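Local atomic coordinates of putative lipoprotein (Bacteroides fragilis, PDB entry 3QNK), a protein that probably helps capture glycans at the outer membrane as a SusD-like lipoprotein, although its own ligand is not known. Residues 272-277 with 447-452; 121-126 with 150-155. One frame throughout, in Å; residues are numbered along the deposited sequence.

Contact 1: 272-277 with 447-452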
loop_
_atom_site.group_PDB
_atom_site.type_symbol
_atom_site.label_atom_id
_atom_site.label_comp_id
_atom_site.label_asym_id
_atom_site.label_seq_id
_atom_site.Cartn_x
_atom_site.Cartn_y
_atom_site.Cartn_z
ATOM N N GLY B 272 -1.934 24.685 1.420
ATOM C CA GLY B 272 -1.844 25.395 0.142
ATOM C C GLY B 272 -2.288 24.554 -1.030
ATOM O O GLY B 272 -3.228 24.922 -1.730
ATOM N N GLY B 273 -1.625 23.408 -1.207
ATOM C CA GLY B 273 -1.909 22.428 -2.239
ATOM C C GLY B 273 -1.781 22.987 -3.621
ATOM O O GLY B 273 -0.741 23.554 -3.956
ATOM N N LEU B 274 -2.848 22.862 -4.413
ATOM C CA LEU B 274 -2.887 23.326 -5.803
ATOM C C LEU B 274 -2.601 24.816 -5.891
ATOM O O LEU B 274 -3.100 25.591 -5.075
ATOM C CB LEU B 274 -4.261 23.020 -6.428
ATOM C CG LEU B 274 -4.642 21.557 -6.578
ATOM C CD1 LEU B 274 -6.129 21.393 -6.558
ATOM C CD2 LEU B 274 -4.061 20.973 -7.807
ATOM N N GLY B 275 -1.811 25.195 -6.877
ATOM C CA GLY B 275 -1.449 26.578 -7.130
ATOM C C GLY B 275 -1.763 26.932 -8.568
ATOM O O GLY B 275 -0.917 26.733 -9.445
ATOM N N PRO B 276 -2.994 27.409 -8.856
ATOM C CA PRO B 276 -3.326 27.788 -10.245
ATOM C C PRO B 276 -2.224 28.678 -10.856
ATOM O O PRO B 276 -1.671 29.529 -10.159
ATOM C CB PRO B 276 -4.649 28.547 -10.096
ATOM C CG PRO B 276 -5.255 28.021 -8.854
ATOM C CD PRO B 276 -4.121 27.681 -7.942
ATOM N N THR B 277 -1.866 28.443 -12.131
ATOM C CA THR B 277 -0.797 29.174 -12.816
ATOM C C THR B 277 -1.296 30.452 -13.462
ATOM O O THR B 277 -2.487 30.619 -13.738
ATOM C CB THR B 277 -0.236 28.304 -13.929
ATOM O OG1 THR B 277 -1.361 27.835 -14.681
ATOM C CG2 THR B 277 0.571 27.140 -13.428
ATOM N N PHE B 447 -13.458 22.081 -16.675
ATOM C CA PHE B 447 -13.016 20.976 -15.842
ATOM C C PHE B 447 -11.702 21.236 -15.099
ATOM O O PHE B 447 -11.093 20.271 -14.627
ATOM C CB PHE B 447 -12.984 19.676 -16.674
ATOM C CG PHE B 447 -14.409 19.244 -16.914
ATOM C CD1 PHE B 447 -15.177 18.720 -15.874
ATOM C CD2 PHE B 447 -15.017 19.450 -18.144
ATOM C CE1 PHE B 447 -16.521 18.413 -16.064
ATOM C CE2 PHE B 447 -16.359 19.109 -18.346
ATOM C CZ PHE B 447 -17.111 18.623 -17.294
ATOM N N ALA B 448 -11.334 22.526 -14.879
ATOM C CA ALA B 448 -10.120 22.845 -14.133
ATOM C C ALA B 448 -10.237 22.289 -12.701
ATOM O O ALA B 448 -11.299 22.393 -12.099
ATOM C CB ALA B 448 -9.886 24.349 -14.117
ATOM N N PHE B 449 -9.186 21.634 -12.196
ATOM C CA PHE B 449 -9.079 21.077 -10.827
ATOM C C PHE B 449 -10.014 19.920 -10.614
ATOM O O PHE B 449 -10.316 19.571 -9.467
ATOM C CB PHE B 449 -9.236 22.149 -9.721
ATOM C CG PHE B 449 -8.328 23.304 -10.036
ATOM C CD1 PHE B 449 -6.944 23.122 -10.095
ATOM C CD2 PHE B 449 -8.854 24.536 -10.438
ATOM C CE1 PHE B 449 -6.099 24.164 -10.490
ATOM C CE2 PHE B 449 -8.013 25.565 -10.860
ATOM C CZ PHE B 449 -6.639 25.384 -10.853
ATOM N N GLU B 450 -10.414 19.266 -11.712
ATOM C CA GLU B 450 -11.294 18.097 -11.637
ATOM C C GLU B 450 -10.599 16.864 -12.174
ATOM O O GLU B 450 -11.265 15.961 -12.653
ATOM C CB GLU B 450 -12.606 18.352 -12.356
ATOM C CG GLU B 450 -13.548 19.195 -11.520
ATOM C CD GLU B 450 -14.879 19.398 -12.206
ATOM O OE1 GLU B 450 -15.814 18.595 -11.968
ATOM O OE2 GLU B 450 -14.952 20.317 -13.051
ATOM N N GLU B 451 -9.260 16.824 -12.061
ATOM C CA GLU B 451 -8.393 15.703 -12.437
ATOM C C GLU B 451 -8.549 15.289 -13.919
ATOM O O GLU B 451 -8.485 14.092 -14.231
ATOM C CB GLU B 451 -8.619 14.486 -11.495
ATOM C CG GLU B 451 -7.320 13.786 -11.127
ATOM C CD GLU B 451 -7.378 12.502 -10.309
ATOM O OE1 GLU B 451 -8.202 12.419 -9.358
ATOM O OE2 GLU B 451 -6.534 11.609 -10.585
ATOM N N GLN B 452 -8.679 16.265 -14.842
ATOM C CA GLN B 452 -8.814 15.917 -16.264
ATOM C C GLN B 452 -7.705 16.466 -17.140
ATOM O O GLN B 452 -7.342 15.828 -18.110
ATOM C CB GLN B 452 -10.157 16.421 -16.806
ATOM C CG GLN B 452 -11.361 15.569 -16.452
ATOM C CD GLN B 452 -12.285 15.415 -17.620
ATOM O OE1 GLN B 452 -11.885 15.097 -18.773
ATOM N NE2 GLN B 452 -13.553 15.530 -17.309
#
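Both backbone polar atoms of Phe-449 are held: its O accepts from Trp-364 NE1 and its N donates to Glu-40 OE2. With the main chain pinned in this way, the phenyl ring reaches across to the apolar side chains of Leu-274 and Pro-276. Pro-276 meets the far end of the ring, its CG lying 3.6 Å from CZ of Phe-449 and its CB 3.8 Å from the same CZ, and the two side chains cross at about a right angle. Leu-274 works nearer the root of the ring, with its CD1 4.0 Å from CD1 of Phe-449; these two side chains run past each other in opposite directions. Phe-449 sits at the third position of a type II beta turn, Phe-447 to Glu-450, closed by a bond of 3.2 Å from Glu-450 N to Phe-447 O. The turn directly follows helix 432-446, so the ring projects from the connection to helix 453-460 in the helical body of this SusD-family protein. The CB of Phe-449 already points at 272-277, and chi1 of -50°, with CG anti to the carbonyl carbon, carries the ring on to Pro-276. Val-361 touches both Leu-274 and Phe-449, while Leu-280 adds a contact to the phenyl ring from helix 278-283. That helix starts directly after Thr-277, whose OG1 caps Leu-280 N.

Contact 2: 121-126 with 150-155; sequences EMVKRY and KECYDF. With PO4 (phosphate ion), chain F.
This is a small, buried, apolar helix-to-helix contact, made where the last turns of helix 101-126 pass the first turns of helix 149-166. Val-123 does the work from the first helix, and Cys-152 and Tyr-153 receive it from the second; the nearest CA atoms, those of Val-123 and Cys-152, are 7.0 Å apart. The valine's two methyls divide the task. CG1, anti to the backbone N (chi1 175°), lies over one face of the Tyr-153 ring in a CH-pi contact, 3.9 Å from the ring centroid and 21° off the ring normal, offset towards the rim at CE2 and CZ. CG2 turns instead to Cys-152, 3.6 Å from its CB. Tyr-153 also touches Val-191 and Tyr-194 of helix 181-194, which ties a third helix to the pair.

Residues 121-126 carry a polar network as well. Arg-125 NH1 makes a salt bridge to Glu-121 OE1, and Lys-124 NZ lies at a long 3.8 Å from Glu-121 OE2. A phosphate ion, probably from the crystallisation liquor, sits at the guanidinium edge: NH1 and NH2 of Arg-125 each donate to its O1 over 3.2 Å, in a fork well short of linear. Asp-74 takes NH2 as well. Arg-125 thus bonds both Glu-121 and the phosphate, and its positive charge probably favours an anion there, whereas between the two segments themselves the contact is made by the valine methyls against the Tyr-153 ring and Cys-152 CB.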
loop_
_atom_site.group_PDB
_atom_site.type_symbol
_atom_site.label_atom_id
_atom_site.label_comp_id
_atom_site.label_asym_id
_atom_site.label_seq_id
_atom_site.Cartn_x
_atom_site.Cartn_y
_atom_site.Cartn_z
ATOM N N GLU B 121 -8.863 3.605 -14.667
ATOM C CA GLU B 121 -7.810 4.328 -13.931
ATOM C C GLU B 121 -6.417 3.828 -14.288
ATOM O O GLU B 121 -5.469 4.620 -14.339
ATOM C CB GLU B 121 -7.982 4.238 -12.418
ATOM C CG GLU B 121 -8.642 5.467 -11.825
ATOM C CD GLU B 121 -8.067 6.826 -12.186
ATOM O OE1 GLU B 121 -6.845 7.013 -12.001
ATOM O OE2 GLU B 121 -8.839 7.711 -12.625
HETATM N N MSE B 122 -6.297 2.526 -14.557
HETATM C CA MSE B 122 -5.033 1.920 -14.944
HETATM C C MSE B 122 -4.723 2.211 -16.401
HETATM O O MSE B 122 -3.624 2.672 -16.708
HETATM C CB MSE B 122 -5.069 0.407 -14.693
HETATM C CG MSE B 122 -5.095 0.058 -13.209
HETATM SE SE MSE B 122 -4.766 -1.807 -12.930
HETATM C CE MSE B 122 -6.476 -2.419 -13.109
ATOM N N VAL B 123 -5.686 1.952 -17.299
ATOM C CA VAL B 123 -5.519 2.127 -18.745
ATOM C C VAL B 123 -5.186 3.570 -19.100
ATOM O O VAL B 123 -4.263 3.773 -19.896
ATOM C CB VAL B 123 -6.734 1.584 -19.546
ATOM C CG1 VAL B 123 -6.609 1.878 -21.037
ATOM C CG2 VAL B 123 -6.868 0.087 -19.326
ATOM N N LYS B 124 -5.867 4.572 -18.487
ATOM C CA LYS B 124 -5.591 5.992 -18.783
ATOM C C LYS B 124 -4.119 6.381 -18.418
ATOM O O LYS B 124 -3.605 7.355 -18.949
ATOM C CB LYS B 124 -6.626 6.950 -18.143
ATOM C CG LYS B 124 -6.654 6.973 -16.618
ATOM C CD LYS B 124 -7.491 8.149 -16.077
ATOM C CE LYS B 124 -8.974 7.893 -15.937
ATOM N NZ LYS B 124 -9.761 9.171 -16.028
ATOM N N ARG B 125 -3.433 5.577 -17.605
ATOM C CA ARG B 125 -2.078 5.816 -17.134
ATOM C C ARG B 125 -1.045 5.012 -17.897
ATOM O O ARG B 125 -0.190 5.597 -18.561
ATOM C CB ARG B 125 -1.965 5.491 -15.628
ATOM C CG ARG B 125 -2.654 6.483 -14.710
ATOM C CD ARG B 125 -2.580 5.992 -13.289
ATOM N NE ARG B 125 -2.245 7.042 -12.318
ATOM C CZ ARG B 125 -3.151 7.784 -11.691
ATOM N NH1 ARG B 125 -4.436 7.636 -11.959
ATOM N NH2 ARG B 125 -2.777 8.695 -10.805
ATOM N N TYR B 126 -1.118 3.669 -17.795
ATOM C CA TYR B 126 -0.147 2.738 -18.384
ATOM C C TYR B 126 -0.448 2.319 -19.843
ATOM O O TYR B 126 0.460 1.827 -20.514
ATOM C CB TYR B 126 -0.057 1.466 -17.514
ATOM C CG TYR B 126 0.126 1.733 -16.029
ATOM C CD1 TYR B 126 1.386 1.980 -15.494
ATOM C CD2 TYR B 126 -0.959 1.717 -15.158
ATOM C CE1 TYR B 126 1.560 2.227 -14.132
ATOM C CE2 TYR B 126 -0.793 1.947 -13.793
ATOM C CZ TYR B 126 0.468 2.207 -13.286
ATOM O OH TYR B 126 0.637 2.410 -11.941
ATOM N N LYS B 150 -6.159 -1.136 -27.122
ATOM C CA LYS B 150 -7.449 -1.299 -27.803
ATOM C C LYS B 150 -8.288 -2.358 -27.116
ATOM O O LYS B 150 -9.463 -2.097 -26.836
ATOM C CB LYS B 150 -7.288 -1.626 -29.306
ATOM C CG LYS B 150 -8.473 -1.141 -30.165
ATOM C CD LYS B 150 -8.467 0.407 -30.387
ATOM C CE LYS B 150 -9.671 0.977 -31.126
ATOM N NZ LYS B 150 -9.627 2.472 -31.205
ATOM N N GLU B 151 -7.675 -3.529 -26.798
ATOM C CA GLU B 151 -8.308 -4.648 -26.092
ATOM C C GLU B 151 -8.810 -4.230 -24.704
ATOM O O GLU B 151 -9.893 -4.633 -24.276
ATOM C CB GLU B 151 -7.295 -5.760 -25.915
ATOM C CG GLU B 151 -7.492 -6.980 -26.769
ATOM C CD GLU B 151 -6.732 -8.164 -26.202
ATOM O OE1 GLU B 151 -5.475 -8.139 -26.192
ATOM O OE2 GLU B 151 -7.410 -9.080 -25.678
ATOM N N CYS B 152 -8.002 -3.439 -23.996
ATOM C CA CYS B 152 -8.314 -2.940 -22.666
ATOM C C CYS B 152 -9.509 -1.976 -22.739
ATOM O O CYS B 152 -10.454 -2.138 -21.961
ATOM C CB CYS B 152 -7.081 -2.292 -22.045
ATOM S SG CYS B 152 -5.715 -3.456 -21.737
ATOM N N TYR B 153 -9.526 -1.062 -23.748
ATOM C CA TYR B 153 -10.662 -0.159 -23.934
ATOM C C TYR B 153 -11.924 -0.962 -24.286
ATOM O O TYR B 153 -12.999 -0.639 -23.787
ATOM C CB TYR B 153 -10.367 0.921 -24.980
ATOM C CG TYR B 153 -9.618 2.101 -24.407
ATOM C CD1 TYR B 153 -10.221 2.965 -23.502
ATOM C CD2 TYR B 153 -8.303 2.356 -24.769
ATOM C CE1 TYR B 153 -9.527 4.053 -22.966
ATOM C CE2 TYR B 153 -7.607 3.446 -24.254
ATOM C CZ TYR B 153 -8.217 4.290 -23.350
ATOM O OH TYR B 153 -7.482 5.323 -22.821
ATOM N N ASP B 154 -11.770 -2.068 -25.060
ATOM C CA ASP B 154 -12.867 -2.989 -25.399
ATOM C C ASP B 154 -13.418 -3.653 -24.133
ATOM O O ASP B 154 -14.632 -3.698 -23.962
ATOM C CB ASP B 154 -12.416 -4.067 -26.394
ATOM C CG ASP B 154 -12.180 -3.617 -27.815
ATOM O OD1 ASP B 154 -12.620 -2.501 -28.171
ATOM O OD2 ASP B 154 -11.630 -4.414 -28.601
ATOM N N PHE B 155 -12.525 -4.131 -23.235
ATOM C CA PHE B 155 -12.900 -4.761 -21.960
ATOM C C PHE B 155 -13.717 -3.792 -21.106
ATOM O O PHE B 155 -14.819 -4.148 -20.705
ATOM C CB PHE B 155 -11.644 -5.246 -21.193
ATOM C CG PHE B 155 -11.910 -6.114 -19.992
ATOM C CD1 PHE B 155 -12.248 -5.551 -18.765
ATOM C CD2 PHE B 155 -11.770 -7.489 -20.066
ATOM C CE1 PHE B 155 -12.496 -6.352 -17.654
ATOM C CE2 PHE B 155 -11.983 -8.286 -18.946
ATOM C CZ PHE B 155 -12.359 -7.710 -17.750
HETATM P P PO4 F . -6.669 8.443 -8.209
HETATM O O1 PO4 F . -5.558 8.893 -9.290
HETATM O O2 PO4 F . -6.106 7.278 -7.211
HETATM O O3 PO4 F . -7.371 9.756 -7.547
HETATM O O4 PO4 F . -7.881 7.781 -8.976
#

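How the contacts relate
From the N terminus, contact 2 comes first: helix 101-126 ends, 23 mostly irregular residues lead to 150-155, and the chain packs back on the helix it has just left. Only after that is complete does contact 1 open, at 272-277, and it closes at 447-452, with 169 residues between. The two therefore follow in series, neither enclosing nor crossing the other. Contact 2 is a local join between successive helices; contact 1 brings together two distant inter-helix loops. Their centres lie about 25 Å apart, with nearest atoms about 5 Å apart and not touching. Helix 453-460, which starts right after 447-452, links the neighbourhoods, since its Tyr-455 touches Glu-121 and Arg-125.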